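Local coordinates for DUF5625 domain-containing protein (PDB 3NKG), which is of unknown function but folds as a beta sandwich and belongs to a clan of galactose-binding-domain-like proteins, so that a ligand-binding role is possible but unproven, at residues Ile9-Ser14 and Ser18-Glu23; Leu34-Ala39 and Val98-Thr103; Gly59-Asp64 and Gly68-Tyr73; Arg77-Lys80 and Leu86-Glu89. All coordinates share one frame; numbering follows the deposited sequence. Where two conformers were deposited one is given.

Contact 1: residues Ile9-Ser14 and Ser18-Glu23; sequences IPIDLS and SVVEKE
Ile-9 lies against both Val-20 and Lys-22, sliding past each of them in the opposite direction. Its chi1 of -64° sets CG2 anti to the backbone N, where this methyl meets Val-20 CG1 at 3.4 Å, tighter than usual for two carbons. The same CG2 packs 3.6 Å from Lys-22 CD, because the lysine, although poorly ordered, runs extended and lends its methylenes to the isoleucine. A methyl branching at CB on both Ile-9 and Val-20 lets the two meet without long side chains. The strands 7-11 and 18-26 that carry these residues run antiparallel, the axes of residues 9-11 and 18-23 approaching to 7.9 Å, as edge strands of the two sheets of a beta sandwich; their backbones pair instead with strands 163-169 and 143-151. Beyond Val-20 the contact turns polar. In one of two modelled conformers, Ser-18 OG donates to Asp-12 O (2.8 Å), tilted 26° from the carbonyl plane, and a water joins that hydroxyl to Asp-12 N. Asp-12 OD1 forms an Asx turn, met from above its carboxylate plane by Ser-14 N (2.9 Å), while Ser-14 OG reaches the syn lone pair of Asp-12 OD1 (2.6 Å). An alanine in place of Asp-12 would leave both Ser-14 donors without this acceptor and is likely to free the turn to shift.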
loop_
_atom_site.group_PDB
_atom_site.type_symbol
_atom_site.label_atom_id
_atom_site.label_comp_id
_atom_site.label_asym_id
_atom_site.label_seq_id
_atom_site.Cartn_x
_atom_site.Cartn_y
_atom_site.Cartn_z
ATOM N N ILE A 9 2.219 -8.452 5.788
ATOM C CA ILE A 9 3.495 -8.965 5.337
ATOM C C ILE A 9 4.492 -7.798 5.342
ATOM O O ILE A 9 4.331 -6.849 4.579
ATOM C CB ILE A 9 3.340 -9.558 3.915
ATOM C CG1 ILE A 9 2.387 -10.755 3.933
ATOM C CG2 ILE A 9 4.678 -9.962 3.291
ATOM C CD1 ILE A 9 1.971 -11.210 2.543
ATOM N N PRO A 10 5.506 -7.853 6.220
ATOM C CA PRO A 10 6.471 -6.754 6.255
ATOM C C PRO A 10 7.242 -6.680 4.960
ATOM O O PRO A 10 7.702 -7.705 4.467
ATOM C CB PRO A 10 7.408 -7.140 7.409
ATOM C CG PRO A 10 6.554 -7.974 8.310
ATOM C CD PRO A 10 5.709 -8.790 7.338
ATOM N N ILE A 11 7.371 -5.477 4.405
ATOM C CA ILE A 11 8.198 -5.284 3.223
ATOM C C ILE A 11 9.170 -4.110 3.400
ATOM O O ILE A 11 8.982 -3.250 4.273
ATOM C CB ILE A 11 7.350 -5.051 1.985
ATOM C CG1 ILE A 11 6.533 -3.773 2.145
ATOM C CG2 ILE A 11 6.424 -6.242 1.763
ATOM C CD1 ILE A 11 5.806 -3.404 0.883
ATOM N N ASP A 12 10.186 -4.084 2.542
ATOM C CA ASP A 12 11.287 -3.127 2.608
ATOM C C ASP A 12 11.303 -2.240 1.365
ATOM O O ASP A 12 11.795 -2.660 0.318
ATOM C CB ASP A 12 12.602 -3.902 2.674
ATOM C CG ASP A 12 13.818 -2.980 2.787
ATOM O OD1 ASP A 12 13.639 -1.736 2.772
ATOM O OD2 ASP A 12 14.947 -3.500 2.911
ATOM N N LEU A 13 10.803 -1.006 1.483
ATOM C CA LEU A 13 10.755 -0.098 0.332
ATOM C C LEU A 13 12.060 0.671 0.109
ATOM O O LEU A 13 12.143 1.466 -0.820
ATOM C CB LEU A 13 9.637 0.938 0.500
ATOM C CG LEU A 13 8.189 0.499 0.691
ATOM C CD1 LEU A 13 7.333 1.750 0.599
ATOM C CD2 LEU A 13 7.778 -0.498 -0.370
ATOM N N SER A 14 13.068 0.453 0.953
ATOM C CA SER A 14 14.342 1.181 0.800
ATOM C C SER A 14 15.279 0.499 -0.210
ATOM O O SER A 14 16.253 1.095 -0.648
ATOM C CB SER A 14 15.048 1.334 2.154
ATOM O OG SER A 14 15.470 0.065 2.637
ATOM N N SER A 18 13.567 -5.747 -3.748
ATOM C CA SER A 18 13.269 -6.496 -2.534
ATOM C C SER A 18 11.996 -7.316 -2.755
ATOM O O SER A 18 10.959 -6.776 -3.160
ATOM C CB SER A 18 13.122 -5.573 -1.317
ATOM O OG SER A 18 11.867 -4.913 -1.290
ATOM N N VAL A 19 12.088 -8.621 -2.490
ATOM C CA VAL A 19 10.969 -9.551 -2.685
ATOM C C VAL A 19 10.595 -10.244 -1.374
ATOM O O VAL A 19 11.479 -10.636 -0.615
ATOM C CB VAL A 19 11.333 -10.643 -3.720
ATOM C CG1 VAL A 19 10.208 -11.731 -3.831
ATOM C CG2 VAL A 19 11.618 -10.012 -5.070
ATOM N N VAL A 20 9.289 -10.369 -1.112
ATOM C CA VAL A 20 8.788 -11.197 -0.034
ATOM C C VAL A 20 7.690 -12.119 -0.560
ATOM O O VAL A 20 6.863 -11.716 -1.369
ATOM C CB VAL A 20 8.236 -10.345 1.122
ATOM C CG1 VAL A 20 7.684 -11.250 2.211
ATOM C CG2 VAL A 20 9.330 -9.475 1.675
ATOM N N GLU A 21 7.694 -13.369 -0.105
ATOM C CA GLU A 21 6.732 -14.354 -0.579
ATOM C C GLU A 21 6.062 -15.028 0.623
ATOM O O GLU A 21 6.746 -15.544 1.500
ATOM C CB GLU A 21 7.469 -15.381 -1.444
ATOM C CG GLU A 21 6.617 -16.268 -2.299
ATOM C CD GLU A 21 7.448 -17.064 -3.302
ATOM O OE1 GLU A 21 8.037 -16.445 -4.217
ATOM O OE2 GLU A 21 7.505 -18.308 -3.183
ATOM N N LYS A 22 4.737 -14.994 0.698
ATOM C CA LYS A 22 4.059 -15.726 1.767
ATOM C C LYS A 22 2.807 -16.470 1.313
ATOM O O LYS A 22 2.113 -16.038 0.389
ATOM C CB LYS A 22 3.748 -14.816 2.956
ATOM C CG LYS A 22 4.994 -14.448 3.742
ATOM C CD LYS A 22 4.752 -13.311 4.721
ATOM C CE LYS A 22 6.077 -12.768 5.249
ATOM N NZ LYS A 22 5.895 -11.676 6.248
ATOM N N GLU A 23 2.542 -17.605 1.953
ATOM C CA GLU A 23 1.309 -18.325 1.716
ATOM C C GLU A 23 0.197 -17.612 2.463
ATOM O O GLU A 23 0.368 -17.142 3.580
ATOM C CB GLU A 23 1.403 -19.778 2.170
ATOM C CG GLU A 23 0.109 -20.541 1.961
ATOM C CD GLU A 23 0.232 -22.020 2.315
ATOM O OE1 GLU A 23 1.342 -22.591 2.161
ATOM O OE2 GLU A 23 -0.787 -22.606 2.751
HETATM O O HOH W 1 10.584 -6.472 1.074
#

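Contact 2: residues Leu34-Ala39 and Val98-Thr103; sequences LILQFA and VPIKIT
The backbone of Leu-34, the residue that meets Ile-102 across this contact, is hydrogen-bonded to both Ile-135 and Thr-136 of the neighbouring strand 132-140. These bonds belong to the sheet of strand 30-38; what passes between the two segments themselves is apolar. Leu-34 CD1 meets Ile-102 CD1 at 3.9 Å, an ordinary van der Waals contact between two methyl ends, and the two side chains cross obliquely. Ile-102 has CG1 opposite its carbonyl carbon (chi1 -60°) and a nearly extended chi2, a combination that carries CD1 well out from the strand toward the leucine. Two residues on, Leu-36 CD1 comes to 4.4 Å from Ile-100 CD1, a looser approach. Here the isoleucine is folded: its chi2 of -72° turns CD1 to the side instead of sending it straight outward. The CA atoms of Leu-34 and Ile-102 are 9.9 Å apart, and those of Leu-36 and Ile-100 10.1 Å, so side chains of this length from both strands are needed to span the gap. Leucine and isoleucine suit it because they are long enough to meet and ask for no polar partner. On the flanks, Leu-34 also touches Ile-167, while Ile-102 reaches Tyr-121 and Phe-165, continuing the apolar layer. Strands 30-38 and 98-107 belong to different four-stranded antiparallel sheets, and hydrophobic side chains meeting between two such faces are the hallmark of a beta sandwich core, consistent with the galactose-binding-like clan.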
loop_
_atom_site.group_PDB
_atom_site.type_symbol
_atom_site.label_atom_id
_atom_site.label_comp_id
_atom_site.label_asym_id
_atom_site.label_seq_id
_atom_site.Cartn_x
_atom_site.Cartn_y
_atom_site.Cartn_z
ATOM N N LEU A 34 -5.978 -4.701 -0.879
ATOM C CA LEU A 34 -4.533 -4.836 -0.748
ATOM C C LEU A 34 -3.975 -3.435 -0.538
ATOM O O LEU A 34 -4.234 -2.548 -1.342
ATOM C CB LEU A 34 -3.924 -5.409 -2.024
ATOM C CG LEU A 34 -4.507 -6.702 -2.577
ATOM C CD1 LEU A 34 -3.573 -7.260 -3.627
ATOM C CD2 LEU A 34 -4.705 -7.712 -1.467
ATOM N N ILE A 35 -3.221 -3.230 0.541
ATOM C CA ILE A 35 -2.771 -1.875 0.875
ATOM C C ILE A 35 -1.380 -1.911 1.459
ATOM O O ILE A 35 -0.878 -2.977 1.842
ATOM C CB ILE A 35 -3.690 -1.209 1.940
ATOM C CG1 ILE A 35 -3.446 -1.833 3.307
ATOM C CG2 ILE A 35 -5.195 -1.314 1.549
ATOM C CD1 ILE A 35 -4.324 -1.289 4.413
ATOM N N LEU A 36 -0.751 -0.745 1.535
ATOM C CA LEU A 36 0.479 -0.623 2.291
ATOM C C LEU A 36 0.188 0.223 3.512
ATOM O O LEU A 36 -0.456 1.284 3.401
ATOM C CB LEU A 36 1.566 0.072 1.443
ATOM C CG LEU A 36 1.913 -0.617 0.132
ATOM C CD1 LEU A 36 2.905 0.234 -0.625
ATOM C CD2 LEU A 36 2.460 -1.996 0.394
ATOM N N GLN A 37 0.691 -0.210 4.666
ATOM C CA GLN A 37 0.559 0.542 5.913
ATOM C C GLN A 37 1.928 0.959 6.415
ATOM O O GLN A 37 2.809 0.103 6.610
ATOM C CB GLN A 37 -0.103 -0.313 6.993
ATOM C CG GLN A 37 -1.500 -0.795 6.647
ATOM C CD GLN A 37 -2.128 -1.580 7.789
ATOM O OE1 GLN A 37 -1.721 -2.706 8.087
ATOM N NE2 GLN A 37 -3.108 -0.978 8.445
ATOM N N PHE A 38 2.087 2.267 6.632
ATOM C CA PHE A 38 3.357 2.865 7.064
ATOM C C PHE A 38 3.364 3.153 8.561
ATOM O O PHE A 38 2.452 3.804 9.075
ATOM C CB PHE A 38 3.572 4.186 6.323
ATOM C CG PHE A 38 3.740 4.020 4.855
ATOM C CD1 PHE A 38 2.663 3.602 4.063
ATOM C CD2 PHE A 38 4.988 4.202 4.268
ATOM C CE1 PHE A 38 2.830 3.432 2.716
ATOM C CE2 PHE A 38 5.162 4.040 2.935
ATOM C CZ PHE A 38 4.098 3.655 2.140
ATOM N N ALA A 39 4.388 2.676 9.260
ATOM C CA ALA A 39 4.590 3.064 10.667
ATOM C C ALA A 39 5.075 4.504 10.792
ATOM O O ALA A 39 5.787 5.015 9.926
ATOM C CB ALA A 39 5.554 2.134 11.349
ATOM N N VAL A 98 5.026 4.673 -6.040
ATOM C CA VAL A 98 5.794 3.491 -5.625
ATOM C C VAL A 98 5.356 2.248 -6.429
ATOM O O VAL A 98 4.267 1.719 -6.220
ATOM C CB VAL A 98 5.634 3.224 -4.114
ATOM C CG1 VAL A 98 6.393 1.937 -3.692
ATOM C CG2 VAL A 98 6.125 4.437 -3.307
ATOM N N PRO A 99 6.209 1.807 -7.364
ATOM C CA PRO A 99 5.907 0.638 -8.202
ATOM C C PRO A 99 6.044 -0.608 -7.374
ATOM O O PRO A 99 7.093 -0.820 -6.774
ATOM C CB PRO A 99 7.017 0.645 -9.262
ATOM C CG PRO A 99 7.692 2.006 -9.147
ATOM C CD PRO A 99 7.489 2.455 -7.729
ATOM N N ILE A 100 4.989 -1.409 -7.351
ATOM C CA ILE A 100 4.929 -2.642 -6.586
ATOM C C ILE A 100 4.450 -3.709 -7.551
ATOM O O ILE A 100 3.433 -3.533 -8.233
ATOM C CB ILE A 100 3.875 -2.550 -5.488
ATOM C CG1 ILE A 100 4.240 -1.451 -4.484
ATOM C CG2 ILE A 100 3.719 -3.895 -4.769
ATOM C CD1 ILE A 100 5.404 -1.799 -3.610
ATOM N N LYS A 101 5.172 -4.816 -7.618
ATOM C CA LYS A 101 4.726 -5.921 -8.442
ATOM C C LYS A 101 4.154 -7.012 -7.559
ATOM O O LYS A 101 4.834 -7.541 -6.658
ATOM C CB LYS A 101 5.873 -6.454 -9.302
ATOM C CG LYS A 101 5.464 -7.521 -10.301
ATOM C CD LYS A 101 6.648 -7.876 -11.201
ATOM C CE LYS A 101 6.622 -9.329 -11.611
ATOM N NZ LYS A 101 7.758 -9.662 -12.524
ATOM N N ILE A 102 2.893 -7.342 -7.816
ATOM C CA ILE A 102 2.230 -8.418 -7.093
ATOM C C ILE A 102 1.962 -9.614 -7.989
ATOM O O ILE A 102 1.305 -9.499 -9.029
ATOM C CB ILE A 102 0.895 -7.951 -6.478
ATOM C CG1 ILE A 102 1.146 -6.813 -5.493
ATOM C CG2 ILE A 102 0.177 -9.108 -5.749
ATOM C CD1 ILE A 102 -0.117 -6.134 -5.042
ATOM N N THR A 103 2.478 -10.764 -7.573
ATOM C CA THR A 103 2.238 -12.031 -8.258
ATOM C C THR A 103 1.466 -12.974 -7.349
ATOM O O THR A 103 1.836 -13.158 -6.198
ATOM C CB THR A 103 3.571 -12.687 -8.664
ATOM O OG1 THR A 103 4.344 -11.737 -9.406
ATOM C CG2 THR A 103 3.327 -13.899 -9.534
#

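Contact 3: residues Gly59-Asp64 and Gly68-Tyr73; sequences GFNSYD and GKQVGY
Ser-62 O is gripped by two backbone donors of the facing strand, Val-71 N at 2.7 Å and Gly-72 N at 2.9 Å, both arriving from the same face of its carbonyl plane. Ser-62 N answers with a bond to Gly-72 O (2.9 Å), and Gln-70 NE2 reaches that oxygen from the opposite face at 3.1 Å. Glycine fits at Gly-72 because a CB there would clash with Ser-62 CB. Further along, Asp-64 N donates to Lys-69 O in the carbonyl plane. Beside this ladder the Tyr-63 ring lies alongside the Gln-70 side chain, crossing it at a slant, ring and amide planes 40° apart, with CE2 3.7 Å from Gln-70 CB. Gln-70 has CG opposite its backbone N (chi1 -167°) and an extended chain, which runs the amide along the ring to its hydroxyl end. A water bonds both Tyr-63 OH and Gln-70 OE1, each at 2.7 Å. In the next shell, Asp-94 OD1 receives Tyr-63 OH and Asn-61 ND2, and Asn-61 OD1 accepts from Val-74 N, while Asp-64 forms a salt bridge with Arg-66 in the turn. Two successive residues facing one on the other strand make a classic beta bulge, set here in a short antiparallel beta hairpin.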
loop_
_atom_site.group_PDB
_atom_site.type_symbol
_atom_site.label_atom_id
_atom_site.label_comp_id
_atom_site.label_asym_id
_atom_site.label_seq_id
_atom_site.Cartn_x
_atom_site.Cartn_y
_atom_site.Cartn_z
ATOM N N GLY A 59 1.159 11.562 -0.298
ATOM C CA GLY A 59 0.345 12.460 -1.099
ATOM C C GLY A 59 -0.978 12.796 -0.416
ATOM O O GLY A 59 -1.252 12.305 0.678
ATOM N N PHE A 60 -1.801 13.609 -1.080
ATOM C CA PHE A 60 -3.087 14.069 -0.550
ATOM C C PHE A 60 -4.312 13.607 -1.350
ATOM O O PHE A 60 -5.412 13.558 -0.823
ATOM C CB PHE A 60 -3.069 15.606 -0.490
ATOM C CG PHE A 60 -2.180 16.142 0.587
ATOM C CD1 PHE A 60 -0.794 16.098 0.449
ATOM C CD2 PHE A 60 -2.716 16.676 1.740
ATOM C CE1 PHE A 60 0.035 16.579 1.444
ATOM C CE2 PHE A 60 -1.884 17.175 2.753
ATOM C CZ PHE A 60 -0.512 17.118 2.607
ATOM N N ASN A 61 -4.123 13.346 -2.642
ATOM C CA ASN A 61 -5.191 12.847 -3.502
ATOM C C ASN A 61 -5.569 11.417 -3.120
ATOM O O ASN A 61 -4.716 10.656 -2.641
ATOM C CB ASN A 61 -4.730 12.889 -4.979
ATOM C CG ASN A 61 -4.631 14.324 -5.513
ATOM O OD1 ASN A 61 -5.284 15.217 -4.988
ATOM N ND2 ASN A 61 -3.800 14.543 -6.538
ATOM N N SER A 62 -6.832 11.054 -3.344
ATOM C CA SER A 62 -7.326 9.736 -2.971
ATOM C C SER A 62 -8.041 9.063 -4.139
ATOM O O SER A 62 -8.801 9.715 -4.869
ATOM C CB SER A 62 -8.304 9.823 -1.782
ATOM O OG SER A 62 -7.729 10.494 -0.678
ATOM N N TYR A 63 -7.820 7.754 -4.268
ATOM C CA TYR A 63 -8.382 6.953 -5.353
ATOM C C TYR A 63 -9.049 5.699 -4.783
ATOM O O TYR A 63 -8.502 5.053 -3.895
ATOM C CB TYR A 63 -7.269 6.588 -6.340
ATOM C CG TYR A 63 -6.625 7.797 -6.978
ATOM C CD1 TYR A 63 -5.573 8.463 -6.349
ATOM C CD2 TYR A 63 -7.064 8.275 -8.212
ATOM C CE1 TYR A 63 -4.998 9.582 -6.908
ATOM C CE2 TYR A 63 -6.489 9.413 -8.799
ATOM C CZ TYR A 63 -5.456 10.061 -8.135
ATOM O OH TYR A 63 -4.846 11.164 -8.696
ATOM N N ASP A 64 -10.236 5.365 -5.277
ATOM C CA ASP A 64 -10.949 4.162 -4.837
ATOM C C ASP A 64 -10.225 2.916 -5.345
ATOM O O ASP A 64 -10.056 2.760 -6.545
ATOM C CB ASP A 64 -12.373 4.203 -5.386
ATOM C CG ASP A 64 -13.281 3.155 -4.768
ATOM O OD1 ASP A 64 -12.788 2.067 -4.341
ATOM O OD2 ASP A 64 -14.506 3.439 -4.734
ATOM N N GLY A 68 -10.305 2.510 -9.205
ATOM C CA GLY A 68 -9.306 3.516 -9.541
ATOM C C GLY A 68 -9.888 4.922 -9.650
ATOM O O GLY A 68 -9.163 5.868 -9.931
ATOM N N LYS A 69 -11.187 5.087 -9.413
ATOM C CA LYS A 69 -11.764 6.428 -9.550
ATOM C C LYS A 69 -11.181 7.405 -8.506
ATOM O O LYS A 69 -10.983 7.057 -7.343
ATOM C CB LYS A 69 -13.287 6.383 -9.461
ATOM C CG LYS A 69 -13.941 7.716 -9.765
ATOM C CD LYS A 69 -15.446 7.703 -9.503
ATOM C CE LYS A 69 -16.219 7.003 -10.617
ATOM N NZ LYS A 69 -17.703 7.173 -10.459
ATOM N N GLN A 70 -10.900 8.629 -8.924
ATOM C CA GLN A 70 -10.445 9.640 -7.991
ATOM C C GLN A 70 -11.584 10.069 -7.065
ATOM O O GLN A 70 -12.638 10.522 -7.537
ATOM C CB GLN A 70 -9.885 10.862 -8.712
ATOM C CG GLN A 70 -9.124 11.782 -7.725
ATOM C CD GLN A 70 -8.186 12.770 -8.415
ATOM O OE1 GLN A 70 -7.948 12.686 -9.620
ATOM N NE2 GLN A 70 -7.652 13.710 -7.645
ATOM N N VAL A 71 -11.390 9.921 -5.756
ATOM C CA VAL A 71 -12.443 10.316 -4.808
ATOM C C VAL A 71 -11.969 11.436 -3.905
ATOM O O VAL A 71 -12.743 11.981 -3.114
ATOM C CB VAL A 71 -12.927 9.131 -3.929
ATOM C CG1 VAL A 71 -13.782 8.174 -4.741
ATOM C CG2 VAL A 71 -11.750 8.423 -3.261
ATOM N N GLY A 72 -10.690 11.783 -4.022
ATOM C CA GLY A 72 -10.133 12.890 -3.252
ATOM C C GLY A 72 -9.177 13.737 -4.085
ATOM O O GLY A 72 -8.187 13.240 -4.660
ATOM N N TYR A 73 -9.490 15.023 -4.172
ATOM C CA TYR A 73 -8.617 15.978 -4.850
ATOM C C TYR A 73 -8.164 17.089 -3.913
ATOM O O TYR A 73 -8.971 17.684 -3.197
ATOM C CB TYR A 73 -9.302 16.599 -6.067
ATOM C CG TYR A 73 -8.508 17.772 -6.581
ATOM C CD1 TYR A 73 -7.354 17.578 -7.344
ATOM C CD2 TYR A 73 -8.881 19.075 -6.270
ATOM C CE1 TYR A 73 -6.606 18.645 -7.794
ATOM C CE2 TYR A 73 -8.139 20.152 -6.723
ATOM C CZ TYR A 73 -7.004 19.930 -7.482
ATOM O OH TYR A 73 -6.263 20.994 -7.923
HETATM O O HOH W 2 -5.566 12.671 -10.871
#

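Contact 4: residues Arg77-Lys80 and Leu86-Glu89; sequences RLAK and LIDE
Ala-79 and Lys-80, on helix 76-83, receive Ile-87 from the loop that follows, so the contact is the packing of a helix against its own succeeding loop: the chain leaves the helix, turns, and lays one apolar side chain back on the surface it has just made. Ala-79 comes first. Its CB is 4.0 Å from Ile-87 CD1, and its carbonyl O lies 3.7 Å from the same methyl. A small residue suits this position, since the isoleucine end can settle close to the helix backbone; on other sides Ala-79 touches Phe-60, Tyr-91 and Cys-93. Ile-87 reaches in with CG1 between its own backbone N and carbonyl carbon (chi1 69°) and chi2 extended, which drives CD1 toward the helix as far as Lys-80 N, also 3.7 Å away. Lys-56 of helix 49-58 and Tyr-76 also touch Ile-87. Next comes Lys-80, which slides past Ile-87 in the opposite direction, CD lying 3.9 Å from Ile-87 CG1. A bend at chi2 (64°) turns the chain along the isoleucine, so the methylenes give apolar cover while the amine travels on to the loop backbone. Lysine thus serves both chemistries. Its NZ also donates to Gly-84 O, so that one amine bonds the carbonyls of Gly-84 and Ile-87, just beyond the helix. A leucine in its place would probably leave these two carbonyls without their shared donor and the loop less firmly fixed. Lys-80 NZ stands 3.0 Å from Ile-87 O, tilted 34° from the carbonyl plane.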
loop_
_atom_site.group_PDB
_atom_site.type_symbol
_atom_site.label_atom_id
_atom_site.label_comp_id
_atom_site.label_asym_id
_atom_site.label_seq_id
_atom_site.Cartn_x
_atom_site.Cartn_y
_atom_site.Cartn_z
ATOM N N ARG A 77 -2.068 24.519 -2.633
ATOM C CA ARG A 77 -2.258 25.450 -1.511
ATOM C C ARG A 77 -2.563 24.751 -0.181
ATOM O O ARG A 77 -2.037 25.133 0.859
ATOM C CB ARG A 77 -3.366 26.451 -1.797
ATOM C CG ARG A 77 -2.992 27.516 -2.779
ATOM C CD ARG A 77 -4.093 28.553 -2.850
ATOM N NE ARG A 77 -3.994 29.343 -4.066
ATOM C CZ ARG A 77 -4.852 30.295 -4.413
ATOM N NH1 ARG A 77 -5.883 30.585 -3.621
ATOM N NH2 ARG A 77 -4.675 30.949 -5.556
ATOM N N LEU A 78 -3.407 23.724 -0.218
ATOM C CA LEU A 78 -3.782 23.031 1.018
ATOM C C LEU A 78 -2.651 22.160 1.523
ATOM O O LEU A 78 -2.389 22.125 2.719
ATOM C CB LEU A 78 -5.001 22.143 0.804
ATOM C CG LEU A 78 -6.337 22.607 1.357
ATOM C CD1 LEU A 78 -7.353 21.496 1.166
ATOM C CD2 LEU A 78 -6.257 23.034 2.845
ATOM N N ALA A 79 -2.008 21.430 0.616
ATOM C CA ALA A 79 -0.822 20.677 0.979
ATOM C C ALA A 79 0.226 21.606 1.587
ATOM O O ALA A 79 0.944 21.217 2.489
ATOM C CB ALA A 79 -0.237 19.962 -0.239
ATOM N N LYS A 80 0.350 22.818 1.057
ATOM C CA LYS A 80 1.340 23.769 1.590
ATOM C C LYS A 80 0.933 24.230 3.003
ATOM O O LYS A 80 1.777 24.364 3.918
ATOM C CB LYS A 80 1.515 24.951 0.627
ATOM C CG LYS A 80 2.616 25.917 1.035
ATOM C CD LYS A 80 3.996 25.254 1.020
ATOM C CE LYS A 80 5.050 26.272 1.510
ATOM N NZ LYS A 80 6.446 25.786 1.317
ATOM N N LEU A 86 8.222 21.776 4.194
ATOM C CA LEU A 86 8.582 20.429 3.784
ATOM C C LEU A 86 8.453 20.266 2.270
ATOM O O LEU A 86 9.035 19.360 1.673
ATOM C CB LEU A 86 7.742 19.389 4.516
ATOM C CG LEU A 86 8.175 19.125 5.957
ATOM C CD1 LEU A 86 7.167 18.214 6.631
ATOM C CD2 LEU A 86 9.577 18.510 5.993
ATOM N N ILE A 87 7.669 21.135 1.650
ATOM C CA ILE A 87 7.431 21.030 0.227
ATOM C C ILE A 87 7.691 22.377 -0.461
ATOM O O ILE A 87 7.812 23.406 0.199
ATOM C CB ILE A 87 5.979 20.537 -0.099
ATOM C CG1 ILE A 87 4.946 21.598 0.269
ATOM C CG2 ILE A 87 5.704 19.217 0.618
ATOM C CD1 ILE A 87 3.509 21.309 -0.202
ATOM N N ASP A 88 7.788 22.343 -1.789
ATOM C CA ASP A 88 7.884 23.555 -2.590
ATOM C C ASP A 88 6.856 23.450 -3.693
ATOM O O ASP A 88 6.070 22.491 -3.733
ATOM C CB ASP A 88 9.293 23.752 -3.151
ATOM C CG ASP A 88 9.703 22.667 -4.137
ATOM O OD1 ASP A 88 8.832 21.924 -4.655
ATOM O OD2 ASP A 88 10.920 22.583 -4.418
ATOM N N GLU A 89 6.854 24.421 -4.597
ATOM C CA GLU A 89 5.720 24.523 -5.491
ATOM C C GLU A 89 5.717 23.461 -6.559
ATOM O O GLU A 89 4.768 23.385 -7.333
ATOM C CB GLU A 89 5.590 25.926 -6.094
ATOM C CG GLU A 89 6.856 26.734 -6.112
ATOM C CD GLU A 89 6.560 28.218 -5.985
ATOM O OE1 GLU A 89 5.358 28.560 -5.885
ATOM O OE2 GLU A 89 7.515 29.035 -5.977
#

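Overall arrangement
Contact 2 is the core, its centre about 3 Å from the centre of the chain and wholly apolar, whereas contact 1 lies at the edge of the same two sheets and mixes methyls with polar groups. They adjoin: Ile-11 CD1 packs 3.7 Å from Leu-36 CD2, and Leu-13 reaches Phe-38. Contacts 3 and 4 sit in the long connection between strands 30-38 and 98-107, nested in the loop that contact 2 closes. Contact 3 is a surface hairpin held by backbone bonds; contact 4, though farthest out, is mostly buried and relies on one isoleucine and a lysine. Phe-60 CE1 touches Ala-79 CB at 3.8 Å, linking them.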